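Local coordinates for putative Xylose isomerase (Rhodospirillum rubrum, PDB 3QXB), which probably acts as a metal-dependent sugar isomerase of the xylose isomerase-like TIM-barrel family, holding metal ions in its barrel, at residues A[132-143]-A[176-187]; A[209-217]-A[229-240]. All blocks are in the same frame, centred on the assembly; numbering follows the deposited sequence.

Interaction 1 (A[132-143]-A[176-187]). With FE (Fe (III) ion), chain E.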
loop_
_atom_site.group_PDB
_atom_site.type_symbol
_atom_site.label_atom_id
_atom_site.label_comp_id
_atom_site.label_asym_id
_atom_site.label_seq_id
_atom_site.Cartn_x
_atom_site.Cartn_y
_atom_site.Cartn_z
ATOM N N GLY A 132 16.482 4.471 -0.584
ATOM C CA GLY A 132 16.401 3.544 0.517
ATOM C C GLY A 132 15.003 2.966 0.731
ATOM O O GLY A 132 14.027 3.338 0.039
HETATM N N MSE A 133 14.918 2.053 1.687
HETATM C CA MSE A 133 13.682 1.413 2.052
HETATM C C MSE A 133 13.886 0.620 3.353
HETATM O O MSE A 133 15.034 0.418 3.782
HETATM C CB MSE A 133 13.228 0.464 0.924
HETATM C CG MSE A 133 14.292 -0.582 0.526
HETATM SE SE MSE A 133 13.884 -1.770 -0.956
HETATM C CE MSE A 133 12.751 -2.975 -0.003
ATOM N N PRO A 134 12.786 0.168 3.966
ATOM C CA PRO A 134 12.907 -0.849 5.009
ATOM C C PRO A 134 13.534 -2.097 4.425
ATOM O O PRO A 134 13.420 -2.365 3.232
ATOM C CB PRO A 134 11.462 -1.110 5.451
ATOM C CG PRO A 134 10.663 0.079 4.910
ATOM C CD PRO A 134 11.396 0.602 3.741
ATOM N N PHE A 135 14.215 -2.844 5.271
ATOM C CA PHE A 135 15.053 -3.938 4.836
ATOM C C PHE A 135 14.252 -5.126 4.301
ATOM O O PHE A 135 14.723 -5.840 3.425
ATOM C CB PHE A 135 15.922 -4.391 6.015
ATOM C CG PHE A 135 17.157 -5.148 5.629
ATOM C CD1 PHE A 135 18.151 -4.550 4.885
ATOM C CD2 PHE A 135 17.373 -6.414 6.102
ATOM C CE1 PHE A 135 19.319 -5.207 4.613
ATOM C CE2 PHE A 135 18.543 -7.088 5.789
ATOM C CZ PHE A 135 19.500 -6.495 5.045
ATOM N N GLY A 136 13.060 -5.347 4.845
ATOM C CA GLY A 136 12.245 -6.517 4.451
ATOM C C GLY A 136 11.588 -7.169 5.642
ATOM O O GLY A 136 11.656 -6.650 6.768
ATOM N N SER A 137 10.955 -8.310 5.412
ATOM C CA SER A 137 10.075 -8.870 6.407
ATOM C C SER A 137 10.087 -10.378 6.429
ATOM O O SER A 137 10.008 -11.009 5.384
ATOM C CB SER A 137 8.655 -8.357 6.092
ATOM O OG SER A 137 7.724 -8.753 7.057
ATOM N N TYR A 138 10.140 -10.964 7.626
ATOM C CA TYR A 138 10.060 -12.416 7.779
ATOM C C TYR A 138 8.630 -12.880 7.761
ATOM O O TYR A 138 7.745 -12.210 8.252
ATOM C CB TYR A 138 10.674 -12.881 9.106
ATOM C CG TYR A 138 12.162 -12.711 9.201
ATOM C CD1 TYR A 138 13.030 -13.482 8.433
ATOM C CD2 TYR A 138 12.721 -11.768 10.088
ATOM C CE1 TYR A 138 14.421 -13.312 8.523
ATOM C CE2 TYR A 138 14.115 -11.618 10.198
ATOM C CZ TYR A 138 14.953 -12.375 9.398
ATOM O OH TYR A 138 16.313 -12.211 9.531
ATOM N N SER A 139 8.419 -14.077 7.257
ATOM C CA SER A 139 7.117 -14.709 7.348
ATOM C C SER A 139 6.836 -15.036 8.823
ATOM O O SER A 139 7.747 -15.016 9.647
ATOM C CB SER A 139 7.050 -15.976 6.482
ATOM O OG SER A 139 7.791 -17.041 7.050
ATOM N N ALA A 140 5.589 -15.344 9.138
ATOM C CA ALA A 140 5.167 -15.667 10.495
ATOM C C ALA A 140 5.939 -16.853 11.085
ATOM O O ALA A 140 6.358 -16.802 12.230
ATOM C CB ALA A 140 3.639 -15.963 10.519
ATOM N N ALA A 141 6.107 -17.920 10.305
ATOM C CA ALA A 141 6.887 -19.094 10.717
ATOM C C ALA A 141 8.391 -18.759 10.894
ATOM O O ALA A 141 8.992 -19.065 11.943
ATOM C CB ALA A 141 6.690 -20.262 9.698
ATOM N N ASP A 142 8.986 -18.086 9.907
ATOM C CA ASP A 142 10.414 -17.763 9.970
ATOM C C ASP A 142 10.717 -16.786 11.103
ATOM O O ASP A 142 11.773 -16.892 11.737
ATOM C CB ASP A 142 10.914 -17.181 8.645
ATOM C CG ASP A 142 11.079 -18.231 7.580
ATOM O OD1 ASP A 142 11.046 -19.451 7.900
ATOM O OD2 ASP A 142 11.292 -17.830 6.418
ATOM N N ALA A 143 9.812 -15.834 11.351
ATOM C CA ALA A 143 10.006 -14.849 12.424
ATOM C C ALA A 143 10.248 -15.548 13.772
ATOM O O ALA A 143 10.879 -14.962 14.621
ATOM C CB ALA A 143 8.841 -13.941 12.562
ATOM N N TYR A 176 19.869 3.855 1.939
ATOM C CA TYR A 176 19.329 3.872 3.309
ATOM C C TYR A 176 18.484 2.636 3.642
ATOM O O TYR A 176 17.810 2.076 2.776
ATOM C CB TYR A 176 18.439 5.074 3.594
ATOM C CG TYR A 176 18.956 6.419 3.220
ATOM C CD1 TYR A 176 19.822 7.124 4.044
ATOM C CD2 TYR A 176 18.529 7.019 2.085
ATOM C CE1 TYR A 176 20.247 8.374 3.703
ATOM C CE2 TYR A 176 18.946 8.249 1.740
ATOM C CZ TYR A 176 19.809 8.915 2.531
ATOM O OH TYR A 176 20.189 10.145 2.146
ATOM N N VAL A 177 18.534 2.254 4.921
ATOM C CA VAL A 177 17.670 1.242 5.501
ATOM C C VAL A 177 16.849 1.921 6.577
ATOM O O VAL A 177 17.401 2.606 7.428
ATOM C CB VAL A 177 18.478 0.086 6.147
ATOM C CG1 VAL A 177 17.523 -0.900 6.844
ATOM C CG2 VAL A 177 19.308 -0.600 5.093
ATOM N N GLU A 178 15.529 1.709 6.569
ATOM C CA GLU A 178 14.655 2.277 7.591
ATOM C C GLU A 178 14.232 1.219 8.578
ATOM O O GLU A 178 13.472 0.310 8.202
ATOM C CB GLU A 178 13.374 2.877 6.943
ATOM C CG GLU A 178 12.305 3.241 7.928
ATOM C CD GLU A 178 11.134 3.999 7.306
ATOM O OE1 GLU A 178 10.862 3.833 6.102
ATOM O OE2 GLU A 178 10.454 4.732 8.043
ATOM N N PRO A 179 14.687 1.316 9.839
ATOM C CA PRO A 179 14.195 0.360 10.802
ATOM C C PRO A 179 12.692 0.512 11.088
ATOM O O PRO A 179 12.107 1.601 10.908
ATOM C CB PRO A 179 15.024 0.668 12.068
ATOM C CG PRO A 179 16.286 1.244 11.537
ATOM C CD PRO A 179 15.812 2.102 10.399
ATOM N N VAL A 180 12.092 -0.585 11.529
ATOM C CA VAL A 180 10.653 -0.682 11.670
ATOM C C VAL A 180 10.220 -1.299 13.013
ATOM O O VAL A 180 10.954 -2.139 13.568
ATOM C CB VAL A 180 10.070 -1.557 10.554
ATOM C CG1 VAL A 180 10.202 -0.835 9.215
ATOM C CG2 VAL A 180 10.806 -2.882 10.542
ATOM N N PRO A 181 8.995 -0.949 13.480
ATOM C CA PRO A 181 8.514 -1.320 14.826
ATOM C C PRO A 181 7.809 -2.671 14.855
ATOM O O PRO A 181 6.748 -2.799 15.470
ATOM C CB PRO A 181 7.521 -0.184 15.166
ATOM C CG PRO A 181 6.919 0.206 13.839
ATOM C CD PRO A 181 8.076 0.022 12.825
ATOM N N LEU A 182 8.405 -3.660 14.197
ATOM C CA LEU A 182 7.892 -5.021 14.144
ATOM C C LEU A 182 9.008 -5.965 14.559
ATOM O O LEU A 182 10.092 -5.864 14.000
ATOM C CB LEU A 182 7.473 -5.356 12.720
ATOM C CG LEU A 182 6.141 -4.784 12.182
ATOM C CD1 LEU A 182 6.220 -3.282 12.030
ATOM C CD2 LEU A 182 5.820 -5.459 10.840
ATOM N N ALA A 183 8.745 -6.888 15.491
ATOM C CA ALA A 183 9.698 -7.968 15.872
ATOM C C ALA A 183 9.865 -9.012 14.735
ATOM O O ALA A 183 10.857 -9.745 14.709
ATOM C CB ALA A 183 9.245 -8.669 17.152
ATOM N N THR A 184 8.896 -9.067 13.811
ATOM C CA THR A 184 8.939 -9.965 12.646
ATOM C C THR A 184 9.793 -9.418 11.446
ATOM O O THR A 184 9.835 -10.011 10.403
ATOM C CB THR A 184 7.518 -10.241 12.148
ATOM O OG1 THR A 184 6.901 -8.987 11.808
ATOM C CG2 THR A 184 6.689 -11.005 13.221
ATOM N N GLU A 185 10.427 -8.268 11.610
ATOM C CA GLU A 185 11.256 -7.658 10.580
ATOM C C GLU A 185 12.594 -7.293 11.230
ATOM O O GLU A 185 12.743 -7.351 12.451
ATOM C CB GLU A 185 10.551 -6.445 9.953
ATOM C CG GLU A 185 9.119 -6.816 9.452
ATOM C CD GLU A 185 8.471 -5.796 8.512
ATOM O OE1 GLU A 185 8.911 -4.639 8.498
ATOM O OE2 GLU A 185 7.503 -6.151 7.801
ATOM N N PHE A 186 13.577 -7.020 10.404
ATOM C CA PHE A 186 14.886 -6.625 10.890
ATOM C C PHE A 186 15.391 -5.598 9.925
ATOM O O PHE A 186 15.210 -5.784 8.734
ATOM C CB PHE A 186 15.817 -7.820 10.862
ATOM C CG PHE A 186 17.232 -7.518 11.290
ATOM C CD1 PHE A 186 18.187 -7.140 10.364
ATOM C CD2 PHE A 186 17.608 -7.660 12.609
ATOM C CE1 PHE A 186 19.520 -6.886 10.751
ATOM C CE2 PHE A 186 18.921 -7.424 13.010
ATOM C CZ PHE A 186 19.883 -7.028 12.083
ATOM N N PRO A 187 16.044 -4.524 10.409
ATOM C CA PRO A 187 16.253 -4.125 11.800
ATOM C C PRO A 187 15.015 -3.465 12.410
ATOM O O PRO A 187 14.289 -2.724 11.745
ATOM C CB PRO A 187 17.405 -3.124 11.701
ATOM C CG PRO A 187 17.240 -2.518 10.346
ATOM C CD PRO A 187 16.703 -3.596 9.469
HETATM FE FE FE E . 8.903 6.175 7.544
HETATM O O HOH W 1 13.817 -2.344 7.933
HETATM O O HOH W 2 11.583 -4.038 7.434
HETATM O O HOH W 3 7.157 4.647 7.546
HETATM O O HOH W 4 8.954 5.310 5.436
#
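Met-133 and its neighbours on strand 176-177 are joined by backbone bonds of a parallel ladder: Met-133 N gives to Tyr-176 O at 3.1 Å, and Glu-178 N gives to Met-133 O. Farther out, Tyr-138 N donates a hydrogen bond to Thr-184 O, 3.0 Å long.

The polar side-chain bond is Ser-137 OG to Glu-185 OE2, 2.7 Å long, on the anti side of OE2 and 29° out of the carboxylate plane; Lys-31 of the second subunit forms a salt bridge to the same oxygen, while Tyr-96 bonds to OE1. Two waters splice the loops together, one taking the N-H of Phe-135 and giving to Glu-178 O, the other giving to Gly-136 O and Glu-185 OE1.

Apolar contact centres on Phe-135. Its CB lies 3.6 Å from Pro-187 CD and 3.9 Å from Val-177 CG1. Pro-134 CB adds a contact to Val-180 CG1 at 4.0 Å.

At the metal site, Glu-178 has CG anti to the backbone N (chi1 169°) and an extended chain, which carries OE2 to 2.2 Å from the iron modelled here. Pro-134 runs alongside, its CG 3.9 Å from Glu-178 OE1.

Strand ends that run on into loops bearing a metal ligand are characteristic of the C-terminal mouth of a TIM barrel.

Interaction 2 (A[209-217]-A[229-240]). With FE (Fe (III) ion), chain E; MN (manganese (II) ion), chain G.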
loop_
_atom_site.group_PDB
_atom_site.type_symbol
_atom_site.label_atom_id
_atom_site.label_comp_id
_atom_site.label_asym_id
_atom_site.label_seq_id
_atom_site.Cartn_x
_atom_site.Cartn_y
_atom_site.Cartn_z
ATOM N N ARG A 209 23.364 3.621 5.126
ATOM C CA ARG A 209 23.129 4.330 6.378
ATOM C C ARG A 209 21.683 4.114 6.802
ATOM O O ARG A 209 20.888 3.523 6.086
ATOM C CB ARG A 209 23.435 5.830 6.187
ATOM C CG ARG A 209 24.923 6.160 5.963
ATOM C CD ARG A 209 25.735 5.951 7.249
ATOM N NE ARG A 209 27.163 6.129 7.026
ATOM C CZ ARG A 209 28.024 5.142 6.781
ATOM N NH1 ARG A 209 27.633 3.858 6.672
ATOM N NH2 ARG A 209 29.289 5.444 6.599
ATOM N N LEU A 210 21.355 4.629 7.990
ATOM C CA LEU A 210 20.031 4.510 8.554
ATOM C C LEU A 210 19.234 5.778 8.252
ATOM O O LEU A 210 19.775 6.885 8.266
ATOM C CB LEU A 210 20.098 4.292 10.070
ATOM C CG LEU A 210 20.793 3.002 10.536
ATOM C CD1 LEU A 210 21.055 3.050 12.047
ATOM C CD2 LEU A 210 19.923 1.790 10.169
ATOM N N LEU A 211 17.958 5.584 7.928
ATOM C CA LEU A 211 16.970 6.641 8.007
ATOM C C LEU A 211 16.025 6.236 9.136
ATOM O O LEU A 211 15.498 5.151 9.121
ATOM C CB LEU A 211 16.268 6.841 6.661
ATOM C CG LEU A 211 15.125 7.863 6.632
ATOM C CD1 LEU A 211 14.969 8.481 5.216
ATOM C CD2 LEU A 211 13.801 7.213 7.139
ATOM N N VAL A 212 15.895 7.064 10.176
ATOM C CA VAL A 212 15.125 6.652 11.347
ATOM C C VAL A 212 13.826 7.439 11.397
ATOM O O VAL A 212 13.825 8.643 11.259
ATOM C CB VAL A 212 15.921 6.801 12.626
ATOM C CG1 VAL A 212 15.045 6.628 13.886
ATOM C CG2 VAL A 212 17.124 5.824 12.604
ATOM N N ASP A 213 12.718 6.721 11.538
ATOM C CA ASP A 213 11.415 7.339 11.540
ATOM C C ASP A 213 10.995 7.483 12.997
ATOM O O ASP A 213 10.973 6.502 13.739
ATOM C CB ASP A 213 10.440 6.444 10.789
ATOM C CG ASP A 213 9.077 7.066 10.649
ATOM O OD1 ASP A 213 8.653 7.753 11.605
ATOM O OD2 ASP A 213 8.461 6.861 9.586
ATOM N N TRP A 214 10.714 8.707 13.417
ATOM C CA TRP A 214 10.450 8.987 14.832
ATOM C C TRP A 214 9.274 8.131 15.358
ATOM O O TRP A 214 9.278 7.695 16.505
ATOM C CB TRP A 214 10.161 10.481 15.041
ATOM C CG TRP A 214 11.372 11.330 15.192
ATOM C CD1 TRP A 214 12.301 11.606 14.241
ATOM C CD2 TRP A 214 11.777 12.036 16.371
ATOM N NE1 TRP A 214 13.261 12.436 14.746
ATOM C CE2 TRP A 214 12.968 12.718 16.056
ATOM C CE3 TRP A 214 11.228 12.184 17.654
ATOM C CZ2 TRP A 214 13.652 13.512 16.985
ATOM C CZ3 TRP A 214 11.927 12.986 18.604
ATOM C CH2 TRP A 214 13.112 13.640 18.245
ATOM N N GLY A 215 8.305 7.843 14.509
ATOM C CA GLY A 215 7.154 7.035 14.915
ATOM C C GLY A 215 7.492 5.564 15.120
ATOM O O GLY A 215 6.810 4.862 15.869
ATOM N N HIS A 216 8.525 5.092 14.438
ATOM C CA HIS A 216 8.975 3.726 14.576
ATOM C C HIS A 216 9.812 3.567 15.860
ATOM O O HIS A 216 9.619 2.616 16.594
ATOM C CB HIS A 216 9.820 3.346 13.398
ATOM C CG HIS A 216 9.087 3.346 12.096
ATOM N ND1 HIS A 216 9.674 2.907 10.931
ATOM C CD2 HIS A 216 7.810 3.695 11.775
ATOM C CE1 HIS A 216 8.796 3.009 9.940
ATOM N NE2 HIS A 216 7.654 3.469 10.430
ATOM N N ALA A 217 10.712 4.499 16.116
ATOM C CA ALA A 217 11.530 4.460 17.331
ATOM C C ALA A 217 10.665 4.627 18.583
ATOM O O ALA A 217 10.961 4.055 19.640
ATOM C CB ALA A 217 12.611 5.548 17.289
HETATM N N MSE A 229 14.391 8.597 21.394
HETATM C CA MSE A 229 15.384 8.855 20.376
HETATM C C MSE A 229 16.779 8.939 20.933
HETATM O O MSE A 229 17.700 8.658 20.198
HETATM C CB MSE A 229 15.021 10.078 19.543
HETATM C CG MSE A 229 13.816 9.845 18.634
HETATM SE SE MSE A 229 14.171 8.599 17.236
HETATM C CE MSE A 229 15.497 9.633 16.307
ATOM N N ASP A 230 16.944 9.260 22.227
ATOM C CA ASP A 230 18.293 9.295 22.821
ATOM C C ASP A 230 18.929 7.906 22.794
ATOM O O ASP A 230 20.142 7.786 22.646
ATOM C CB ASP A 230 18.300 9.833 24.264
ATOM C CG ASP A 230 17.957 11.310 24.346
ATOM O OD1 ASP A 230 18.512 12.135 23.577
ATOM O OD2 ASP A 230 17.131 11.652 25.207
ATOM N N HIS A 231 18.106 6.869 22.949
ATOM C CA HIS A 231 18.607 5.498 22.891
ATOM C C HIS A 231 19.103 5.188 21.472
ATOM O O HIS A 231 20.064 4.451 21.281
ATOM C CB HIS A 231 17.504 4.517 23.321
ATOM C CG HIS A 231 17.863 3.079 23.130
ATOM N ND1 HIS A 231 18.829 2.452 23.886
ATOM C CD2 HIS A 231 17.374 2.140 22.278
ATOM C CE1 HIS A 231 18.943 1.196 23.485
ATOM N NE2 HIS A 231 18.072 0.980 22.516
ATOM N N TRP A 232 18.445 5.776 20.475
ATOM C CA TRP A 232 18.842 5.575 19.077
ATOM C C TRP A 232 20.182 6.281 18.830
ATOM O O TRP A 232 21.094 5.692 18.233
ATOM C CB TRP A 232 17.710 5.992 18.126
ATOM C CG TRP A 232 16.747 4.867 17.975
ATOM C CD1 TRP A 232 15.749 4.527 18.825
ATOM C CD2 TRP A 232 16.752 3.870 16.939
ATOM N NE1 TRP A 232 15.121 3.385 18.383
ATOM C CE2 TRP A 232 15.721 2.969 17.223
ATOM C CE3 TRP A 232 17.548 3.656 15.807
ATOM C CZ2 TRP A 232 15.437 1.883 16.409
ATOM C CZ3 TRP A 232 17.279 2.564 14.993
ATOM C CH2 TRP A 232 16.232 1.689 15.302
HETATM N N MSE A 233 20.343 7.499 19.331
HETATM C CA MSE A 233 21.643 8.168 19.207
HETATM C C MSE A 233 22.753 7.427 19.978
HETATM O O MSE A 233 23.876 7.309 19.480
HETATM C CB MSE A 233 21.566 9.629 19.650
HETATM C CG MSE A 233 20.608 10.477 18.798
HETATM SE SE MSE A 233 20.857 10.310 16.897
HETATM C CE MSE A 233 21.612 12.051 16.502
ATOM N N ASP A 234 22.445 6.914 21.168
ATOM C CA ASP A 234 23.456 6.180 21.944
ATOM C C ASP A 234 24.031 4.986 21.174
ATOM O O ASP A 234 25.224 4.756 21.172
ATOM C CB ASP A 234 22.900 5.700 23.285
ATOM C CG ASP A 234 22.572 6.852 24.241
ATOM O OD1 ASP A 234 23.143 7.959 24.078
ATOM O OD2 ASP A 234 21.712 6.650 25.138
ATOM N N LEU A 235 23.185 4.238 20.484
ATOM C CA LEU A 235 23.646 3.035 19.813
ATOM C C LEU A 235 23.983 3.257 18.316
ATOM O O LEU A 235 24.782 2.514 17.740
ATOM C CB LEU A 235 22.596 1.924 19.994
ATOM C CG LEU A 235 22.336 1.415 21.420
ATOM C CD1 LEU A 235 21.543 0.126 21.301
ATOM C CD2 LEU A 235 23.630 1.227 22.305
ATOM N N CYS A 236 23.371 4.262 17.685
ATOM C CA CYS A 236 23.399 4.394 16.212
ATOM C C CYS A 236 23.794 5.763 15.635
ATOM O O CYS A 236 23.852 5.907 14.437
ATOM C CB CYS A 236 22.037 4.004 15.644
ATOM S SG CYS A 236 21.525 2.298 15.989
ATOM N N GLN A 237 24.072 6.759 16.467
ATOM C CA GLN A 237 24.276 8.116 15.961
ATOM C C GLN A 237 25.159 8.267 14.697
ATOM O O GLN A 237 24.722 8.925 13.754
ATOM C CB GLN A 237 24.812 9.069 17.036
ATOM C CG GLN A 237 25.019 10.477 16.432
ATOM C CD GLN A 237 25.241 11.577 17.432
ATOM O OE1 GLN A 237 25.410 11.342 18.617
ATOM N NE2 GLN A 237 25.216 12.796 16.946
ATOM N N PRO A 238 26.385 7.690 14.681
ATOM C CA PRO A 238 27.248 7.867 13.511
ATOM C C PRO A 238 26.605 7.450 12.181
ATOM O O PRO A 238 27.023 7.924 11.130
ATOM C CB PRO A 238 28.461 6.967 13.800
ATOM C CG PRO A 238 28.397 6.637 15.210
ATOM C CD PRO A 238 27.007 6.823 15.692
ATOM N N TRP A 239 25.616 6.561 12.230
ATOM C CA TRP A 239 25.008 6.034 11.028
ATOM C C TRP A 239 23.674 6.648 10.582
ATOM O O TRP A 239 23.203 6.323 9.515
ATOM C CB TRP A 239 24.820 4.531 11.165
ATOM C CG TRP A 239 26.092 3.745 11.359
ATOM C CD1 TRP A 239 27.146 3.606 10.486
ATOM C CD2 TRP A 239 26.422 2.977 12.510
ATOM N NE1 TRP A 239 28.122 2.795 11.042
ATOM C CE2 TRP A 239 27.693 2.389 12.281
ATOM C CE3 TRP A 239 25.758 2.709 13.711
ATOM C CZ2 TRP A 239 28.302 1.558 13.209
ATOM C CZ3 TRP A 239 26.376 1.870 14.644
ATOM C CH2 TRP A 239 27.637 1.317 14.390
ATOM N N ILE A 240 23.056 7.505 11.391
ATOM C CA ILE A 240 21.723 8.029 11.079
ATOM C C ILE A 240 21.917 9.260 10.199
ATOM O O ILE A 240 22.384 10.298 10.678
ATOM C CB ILE A 240 20.947 8.376 12.363
ATOM C CG1 ILE A 240 20.691 7.125 13.221
ATOM C CG2 ILE A 240 19.654 9.040 12.041
ATOM C CD1 ILE A 240 20.248 7.455 14.699
HETATM FE FE FE E . 8.903 6.175 7.544
HETATM MN MN MN G . 5.856 4.081 9.377
HETATM O O HOH W 5 13.015 2.149 20.159
HETATM O O HOH W 3 7.157 4.647 7.546
HETATM O O HOH W 4 8.954 5.310 5.436
HETATM O O HOH W 6 4.439 2.983 7.734
#
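Bends at chi2 (-68°) and chi3 (-65°) curl the selenomethionine Met-229 back on itself, laying it over one face of Trp-214, whose indole is set by a chi1 of -84°. Met-229 CG stands 3.5 Å from the centroid of the six-membered ring, a CH-pi contact, and SE lies over the five-membered ring in a Met-aromatic contact. The tip of Met-229 also meets that of Val-212, CE to CG1 at 3.9 Å. Without the indole face, as with an alanine at Trp-214, Met-229 is likely to lose this support and become free to turn.

Beside this cluster, Ala-217 CB sits over the five-membered ring of Trp-232, 3.8 Å from its centroid, and a water bridges Ala-217 O and Trp-232 NE1. At the start of the strand, Leu-210 N gives to Trp-239 O at 2.9 Å, while the guanidinium of Arg-209 turns a face to Trp-239 CD1, NH1 lying near the indole plane.

The two sides of segment 209-217 differ in chemistry: Val-212, Trp-214 and Ala-217 pack into helix 229-236, whereas Asp-213 OD2 binds the modelled iron and His-216 NE2 the modelled manganese, each at 2.2 Å. The metal ligands thus ride on an apolar barrel-to-helix interface.

How the interactions relate
After the first three strands, the chain leaves strand 130-133, runs through helix 146-170 and returns in strand 174-177; interaction 1 closes this beta-alpha-beta unit and also ties together the loops that follow its two strands. Helix 190-200 then leads to strand 208-213, where interaction 2 opens. Its shorter loop closes when helix 229-236 packs on that strand and the chain enters strand 240-245. The two contacts are in series, neither nested nor crossed. They meet in the barrel wall, where Val-177 N probably bonds to Arg-209 O, and at its mouth, where Glu-178 and Asp-213 share the modelled iron with His-244 and Glu-286, and Pro-179 O probably accepts a hydrogen bond from His-216 ND1.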